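Local atomic coordinates of ER-derived vesicles protein ERV41 (Saccharomyces cerevisiae, PDB entry 3ZLC), a protein that travels in COPII-coated vesicles, interacts with ERV46, and is needed for efficient transport of a subset of secretory proteins from the endoplasmic reticulum to the Golgi. Residues I26-K31 / P232-K237; L35-R40 / E51-E56. All coordinates share one frame; numbering follows the deposited sequence. Where two conformers were deposited one is given.

In the fold
Both interactions join the same two mixed β-sheets of the lumenal domain. Strands 19-28 and 53-57 belong to one sheet, strands 233-240 and 35-41 to the other. Interaction 1 is the deeper, its centre about 8 Å from the centre of the chain, and all four touching residues are buried. Interaction 2 lies about 12 Å out, where Leu55 is partly exposed. Chemistry follows place: an aromatic ring takes part in interaction 1, whereas interaction 2 is purely aliphatic. Leu35 CD1 lies 4.1 Å from Val28 CG1, so the two apolar groups adjoin. In sequence, both segments of interaction 2 fall between those of interaction 1.

Interaction 1: I26-K31 / P232-K237; sequences IYVNTK and PGIFFK
The backbones of Val28 and Ile234 come nearest, with CA atoms 9.2 Å apart; this spacing is far too wide for backbone pairing, and the two strands face each other across a side-chain layer while running in broadly opposite directions. Two apolar pairs bridge the gap. In the Ile26 conformer described, its CD1 lies 3.5 Å from CZ of Phe236 and 3.8 Å from ring atom CE1 of Phe236, so the methyl meets one corner of the ring obliquely. The extended Ile26 chain (chi2 -180°) carries CD1 across the layer, and the two side chains meet head-on. Two residues along each strand, Val28 CG2 and Ile234 CD1 meet more loosely at 4.2 Å. The 136 Å² buried in total fits a contact made by a few branch ends rather than by whole side chains. Neighbours complete the packing: Phe161 stacks on the Phe236 ring, and Ile234 touches His156 of strand 156-163. Strand 19-28 lies between strands 117-126 and 156-163 in the six-stranded sheet, while strand 233-240 pairs with 130-136 and 188-200 in the opposing one.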
loop_
_atom_site.group_PDB
_atom_site.type_symbol
_atom_site.label_atom_id
_atom_site.label_comp_id
_atom_site.label_asym_id
_atom_site.label_seq_id
_atom_site.Cartn_x
_atom_site.Cartn_y
_atom_site.Cartn_z
ATOM N N ILE A 26 5.566 -3.335 0.201
ATOM C CA ILE A 26 5.419 -2.773 -1.145
ATOM C C ILE A 26 6.797 -2.641 -1.813
ATOM O O ILE A 26 7.786 -2.405 -1.116
ATOM C CB ILE A 26 4.725 -1.382 -1.047
ATOM C CG1 ILE A 26 3.332 -1.547 -0.425
ATOM C CG2 ILE A 26 4.604 -0.695 -2.408
ATOM C CD1 ILE A 26 2.567 -0.267 -0.289
ATOM N N TYR A 27 6.862 -2.796 -3.140
ATOM C CA TYR A 27 8.087 -2.491 -3.880
ATOM C C TYR A 27 7.751 -1.214 -4.632
ATOM O O TYR A 27 6.690 -1.125 -5.239
ATOM C CB TYR A 27 8.426 -3.579 -4.909
ATOM C CG TYR A 27 8.665 -4.978 -4.358
ATOM C CD1 TYR A 27 9.107 -5.182 -3.052
ATOM C CD2 TYR A 27 8.444 -6.091 -5.153
ATOM C CE1 TYR A 27 9.333 -6.478 -2.562
ATOM C CE2 TYR A 27 8.661 -7.379 -4.680
ATOM C CZ TYR A 27 9.100 -7.568 -3.384
ATOM O OH TYR A 27 9.319 -8.851 -2.915
ATOM N N VAL A 28 8.633 -0.224 -4.577
ATOM C CA VAL A 28 8.462 1.015 -5.350
ATOM C C VAL A 28 9.630 1.118 -6.328
ATOM O O VAL A 28 10.768 0.837 -5.950
ATOM C CB VAL A 28 8.471 2.269 -4.435
ATOM C CG1 VAL A 28 8.282 3.544 -5.262
ATOM C CG2 VAL A 28 7.357 2.174 -3.374
ATOM N N ASN A 29 9.353 1.520 -7.571
ATOM C CA ASN A 29 10.371 1.607 -8.639
ATOM C C ASN A 29 11.235 2.866 -8.508
ATOM O O ASN A 29 11.633 3.472 -9.507
ATOM C CB ASN A 29 9.648 1.574 -10.000
ATOM C CG ASN A 29 10.553 1.257 -11.190
ATOM O OD1 ASN A 29 10.070 1.261 -12.323
ATOM N ND2 ASN A 29 11.847 0.970 -10.952
ATOM N N THR A 30 11.556 3.230 -7.265
ATOM C CA THR A 30 12.442 4.365 -6.962
ATOM C C THR A 30 13.362 3.979 -5.798
ATOM O O THR A 30 12.947 3.233 -4.897
ATOM C CB THR A 30 11.619 5.614 -6.559
ATOM O OG1 THR A 30 10.704 5.957 -7.619
ATOM C CG2 THR A 30 12.532 6.808 -6.260
ATOM N N LYS A 31 14.608 4.453 -5.830
ATOM C CA LYS A 31 15.559 4.209 -4.734
ATOM C C LYS A 31 15.021 4.779 -3.433
ATOM O O LYS A 31 14.359 5.824 -3.444
ATOM C CB LYS A 31 16.909 4.865 -5.025
ATOM C CG LYS A 31 17.445 4.595 -6.411
ATOM C CD LYS A 31 17.888 3.173 -6.562
ATOM C CE LYS A 31 19.402 3.093 -6.568
ATOM N NZ LYS A 31 19.849 1.675 -6.636
ATOM N N PRO A 232 3.479 14.119 -6.748
ATOM C CA PRO A 232 2.933 12.824 -7.168
ATOM C C PRO A 232 3.351 11.682 -6.245
ATOM O O PRO A 232 4.215 11.874 -5.388
ATOM C CB PRO A 232 3.554 12.620 -8.556
ATOM C CG PRO A 232 4.861 13.333 -8.486
ATOM C CD PRO A 232 4.614 14.537 -7.596
ATOM N N GLY A 233 2.752 10.506 -6.414
ATOM C CA GLY A 233 3.136 9.380 -5.585
ATOM C C GLY A 233 2.072 8.320 -5.464
ATOM O O GLY A 233 1.238 8.127 -6.354
ATOM N N ILE A 234 2.114 7.610 -4.349
ATOM C CA ILE A 234 1.209 6.496 -4.133
ATOM C C ILE A 234 0.498 6.792 -2.820
ATOM O O ILE A 234 1.145 6.958 -1.781
ATOM C CB ILE A 234 1.980 5.165 -4.027
ATOM C CG1 ILE A 234 2.754 4.878 -5.323
ATOM C CG2 ILE A 234 1.008 4.008 -3.746
ATOM C CD1 ILE A 234 3.892 3.851 -5.159
ATOM N N PHE A 235 -0.831 6.870 -2.867
ATOM C CA PHE A 235 -1.610 7.300 -1.701
ATOM C C PHE A 235 -2.665 6.279 -1.296
ATOM O O PHE A 235 -3.448 5.806 -2.130
ATOM C CB PHE A 235 -2.299 8.634 -2.002
ATOM C CG PHE A 235 -1.340 9.761 -2.365
ATOM C CD1 PHE A 235 -0.857 9.897 -3.667
ATOM C CD2 PHE A 235 -0.951 10.696 -1.414
ATOM C CE1 PHE A 235 0.020 10.939 -4.005
ATOM C CE2 PHE A 235 -0.077 11.750 -1.744
ATOM C CZ PHE A 235 0.404 11.867 -3.039
ATOM N N PHE A 236 -2.700 5.954 -0.011
ATOM C CA PHE A 236 -3.719 5.045 0.509
ATOM C C PHE A 236 -4.637 5.835 1.425
ATOM O O PHE A 236 -4.236 6.213 2.527
ATOM C CB PHE A 236 -3.060 3.936 1.318
ATOM C CG PHE A 236 -2.124 3.062 0.509
ATOM C CD1 PHE A 236 -0.780 3.386 0.383
ATOM C CD2 PHE A 236 -2.590 1.898 -0.108
ATOM C CE1 PHE A 236 0.101 2.567 -0.350
ATOM C CE2 PHE A 236 -1.721 1.075 -0.842
ATOM C CZ PHE A 236 -0.375 1.412 -0.964
ATOM N N LYS A 237 -5.848 6.124 0.965
ATOM C CA LYS A 237 -6.817 6.796 1.822
ATOM C C LYS A 237 -7.613 5.727 2.539
ATOM O O LYS A 237 -7.951 4.683 1.955
ATOM C CB LYS A 237 -7.747 7.693 1.006
ATOM C CG LYS A 237 -7.015 8.782 0.239
ATOM C CD LYS A 237 -7.628 10.150 0.499
ATOM C CE LYS A 237 -6.942 11.226 -0.338
ATOM N NZ LYS A 237 -7.494 12.591 -0.082
#

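Interaction 2: L35-R40 / E51-E56; sequences LQINVR and EELQLE
Ile37 overlaps Leu53 with both of its branches: CD1 of Ile37 is 3.6 Å from CD1 of Leu53, and CG2 of Ile37 is 3.8 Å from the same leucine methyl. One methyl of Leu53 thus rests against the two arms of the isoleucine, and the side chains lie roughly perpendicular. The first torsion of Ile37 explains this double touch, since it sets CG1 beside the backbone N and CG2 beside the carbonyl carbon (chi1 -60°), spreading the arms over the facing leucine. CD1 of Ile37 also reaches CD1 of Leu55 at 4.2 Å, here with the side chains running alongside, their ends reversed. Farther along, Leu35 flanks Leu55 more loosely, its CB 4.6 Å from Leu55 CD2. The contact is therefore wholly aliphatic, and the CA atoms of Ile37 and Leu53, 9.0 Å apart, are the nearest across it.

Gln36 points away from this layer. In the Asn38 conformer described, one of two, ND2 of Asn38 donates to OE1 of Gln36 at 2.9 Å. The bond is nearly straight at the hydrogen (162°), but the donor stands above the carbonyl plane of Gln36, 62° out of it. NE2 of Gln36 bonds to the carbonyl O of Ala136, which ties this amide to strand 130-136.

Around the apolar group, Ile37 also touches Val119, Leu53 touches Ile123, and Leu55 touches Cys32, which is disulfide-bonded to Cys117. Strand 53-57 is the outermost strand of its sheet within the chain, paired with 117-126, while strand 35-41 is paired with 47-48 and 130-136 in the other. Within residues 35-40, Leu35 and Ile37 face the other sheet and Gln36 is directed away from it; this, without backbone pairing between the segments, is consistent with the interface of a β-sandwich.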
loop_
_atom_site.group_PDB
_atom_site.type_symbol
_atom_site.label_atom_id
_atom_site.label_comp_id
_atom_site.label_asym_id
_atom_site.label_seq_id
_atom_site.Cartn_x
_atom_site.Cartn_y
_atom_site.Cartn_z
ATOM N N LEU A 35 12.655 8.787 -1.262
ATOM C CA LEU A 35 11.268 8.627 -0.819
ATOM C C LEU A 35 11.010 9.188 0.570
ATOM O O LEU A 35 11.896 9.159 1.438
ATOM C CB LEU A 35 10.868 7.142 -0.841
ATOM C CG LEU A 35 10.883 6.485 -2.222
ATOM C CD1 LEU A 35 10.472 5.018 -2.148
ATOM C CD2 LEU A 35 10.002 7.254 -3.199
ATOM N N GLN A 36 9.796 9.695 0.778
ATOM C CA GLN A 36 9.321 9.995 2.124
ATOM C C GLN A 36 7.931 9.387 2.309
ATOM O O GLN A 36 7.132 9.305 1.361
ATOM C CB GLN A 36 9.311 11.505 2.395
ATOM C CG GLN A 36 8.229 12.281 1.647
ATOM C CD GLN A 36 8.096 13.714 2.144
ATOM O OE1 GLN A 36 8.033 13.961 3.351
ATOM N NE2 GLN A 36 8.056 14.664 1.213
ATOM N N ILE A 37 7.644 8.938 3.524
ATOM C CA ILE A 37 6.358 8.298 3.803
ATOM C C ILE A 37 5.709 9.063 4.953
ATOM O O ILE A 37 6.324 9.215 6.021
ATOM C CB ILE A 37 6.560 6.819 4.134
ATOM C CG1 ILE A 37 7.212 6.111 2.937
ATOM C CG2 ILE A 37 5.234 6.132 4.513
ATOM C CD1 ILE A 37 7.533 4.698 3.200
ATOM N N ASN A 38 4.506 9.592 4.711
ATOM C CA ASN A 38 3.789 10.385 5.709
ATOM C C ASN A 38 2.431 9.769 6.059
ATOM O O ASN A 38 1.806 9.110 5.223
ATOM C CB ASN A 38 3.555 11.808 5.193
ATOM C CG ASN A 38 4.827 12.657 5.183
ATOM O OD1 ASN A 38 5.161 13.312 6.175
ATOM N ND2 ASN A 38 5.531 12.661 4.050
ATOM N N VAL A 39 1.978 10.000 7.289
ATOM C CA VAL A 39 0.619 9.647 7.692
ATOM C C VAL A 39 -0.045 10.946 8.121
ATOM O O VAL A 39 0.581 11.806 8.764
ATOM C CB VAL A 39 0.573 8.620 8.856
ATOM C CG1 VAL A 39 -0.845 8.499 9.407
ATOM C CG2 VAL A 39 1.024 7.265 8.393
ATOM N N ARG A 40 -1.298 11.141 7.734
ATOM C CA ARG A 40 -2.044 12.219 8.359
ATOM C C ARG A 40 -3.476 11.783 8.560
ATOM O O ARG A 40 -3.948 10.866 7.883
ATOM C CB ARG A 40 -1.946 13.519 7.565
ATOM C CG ARG A 40 -2.398 13.424 6.134
ATOM C CD ARG A 40 -2.934 14.775 5.700
ATOM N NE ARG A 40 -3.471 14.754 4.342
ATOM C CZ ARG A 40 -3.912 15.829 3.694
ATOM N NH1 ARG A 40 -3.876 17.020 4.279
ATOM N NH2 ARG A 40 -4.384 15.711 2.461
ATOM N N GLU A 51 10.605 5.556 11.767
ATOM C CA GLU A 51 11.034 4.398 12.535
ATOM C C GLU A 51 10.137 3.169 12.402
ATOM O O GLU A 51 10.573 2.066 12.722
ATOM C CB GLU A 51 11.244 4.767 14.015
ATOM C CG GLU A 51 9.989 5.208 14.758
ATOM C CD GLU A 51 10.253 5.461 16.235
ATOM O OE1 GLU A 51 10.959 6.441 16.558
ATOM O OE2 GLU A 51 9.745 4.681 17.072
ATOM N N GLU A 52 8.900 3.335 11.925
ATOM C CA GLU A 52 7.958 2.208 11.906
ATOM C C GLU A 52 8.092 1.327 10.669
ATOM O O GLU A 52 7.488 0.253 10.601
ATOM C CB GLU A 52 6.502 2.681 12.033
ATOM C CG GLU A 52 6.084 3.084 13.441
ATOM C CD GLU A 52 5.965 4.580 13.594
ATOM O OE1 GLU A 52 6.596 5.304 12.790
ATOM O OE2 GLU A 52 5.246 5.031 14.514
ATOM N N LEU A 53 8.860 1.787 9.683
ATOM C CA LEU A 53 9.011 1.025 8.448
ATOM C C LEU A 53 10.466 0.762 8.125
ATOM O O LEU A 53 11.356 1.531 8.499
ATOM C CB LEU A 53 8.360 1.747 7.267
ATOM C CG LEU A 53 6.862 2.016 7.294
ATOM C CD1 LEU A 53 6.476 2.993 6.179
ATOM C CD2 LEU A 53 6.050 0.718 7.169
ATOM N N GLN A 54 10.716 -0.346 7.446
ATOM C CA GLN A 54 12.038 -0.606 6.895
ATOM C C GLN A 54 12.016 -0.199 5.431
ATOM O O GLN A 54 11.056 -0.504 4.718
ATOM C CB GLN A 54 12.395 -2.087 7.038
ATOM C CG GLN A 54 12.625 -2.500 8.486
ATOM C CD GLN A 54 13.624 -1.590 9.178
ATOM O OE1 GLN A 54 13.297 -0.903 10.142
ATOM N NE2 GLN A 54 14.847 -1.570 8.672
ATOM N N LEU A 55 13.049 0.507 4.996
ATOM C CA LEU A 55 13.206 0.865 3.588
ATOM C C LEU A 55 14.509 0.226 3.126
ATOM O O LEU A 55 15.581 0.553 3.630
ATOM C CB LEU A 55 13.250 2.386 3.394
ATOM C CG LEU A 55 11.886 3.060 3.217
ATOM C CD1 LEU A 55 11.123 3.044 4.525
ATOM C CD2 LEU A 55 12.021 4.489 2.693
ATOM N N GLU A 56 14.413 -0.725 2.206
ATOM C CA GLU A 56 15.601 -1.443 1.766
ATOM C C GLU A 56 15.743 -1.379 0.261
ATOM O O GLU A 56 14.763 -1.587 -0.470
ATOM C CB GLU A 56 15.542 -2.897 2.243
ATOM C CG GLU A 56 15.766 -3.030 3.749
ATOM C CD GLU A 56 15.746 -4.468 4.241
ATOM O OE1 GLU A 56 15.751 -5.397 3.403
ATOM O OE2 GLU A 56 15.719 -4.666 5.475
#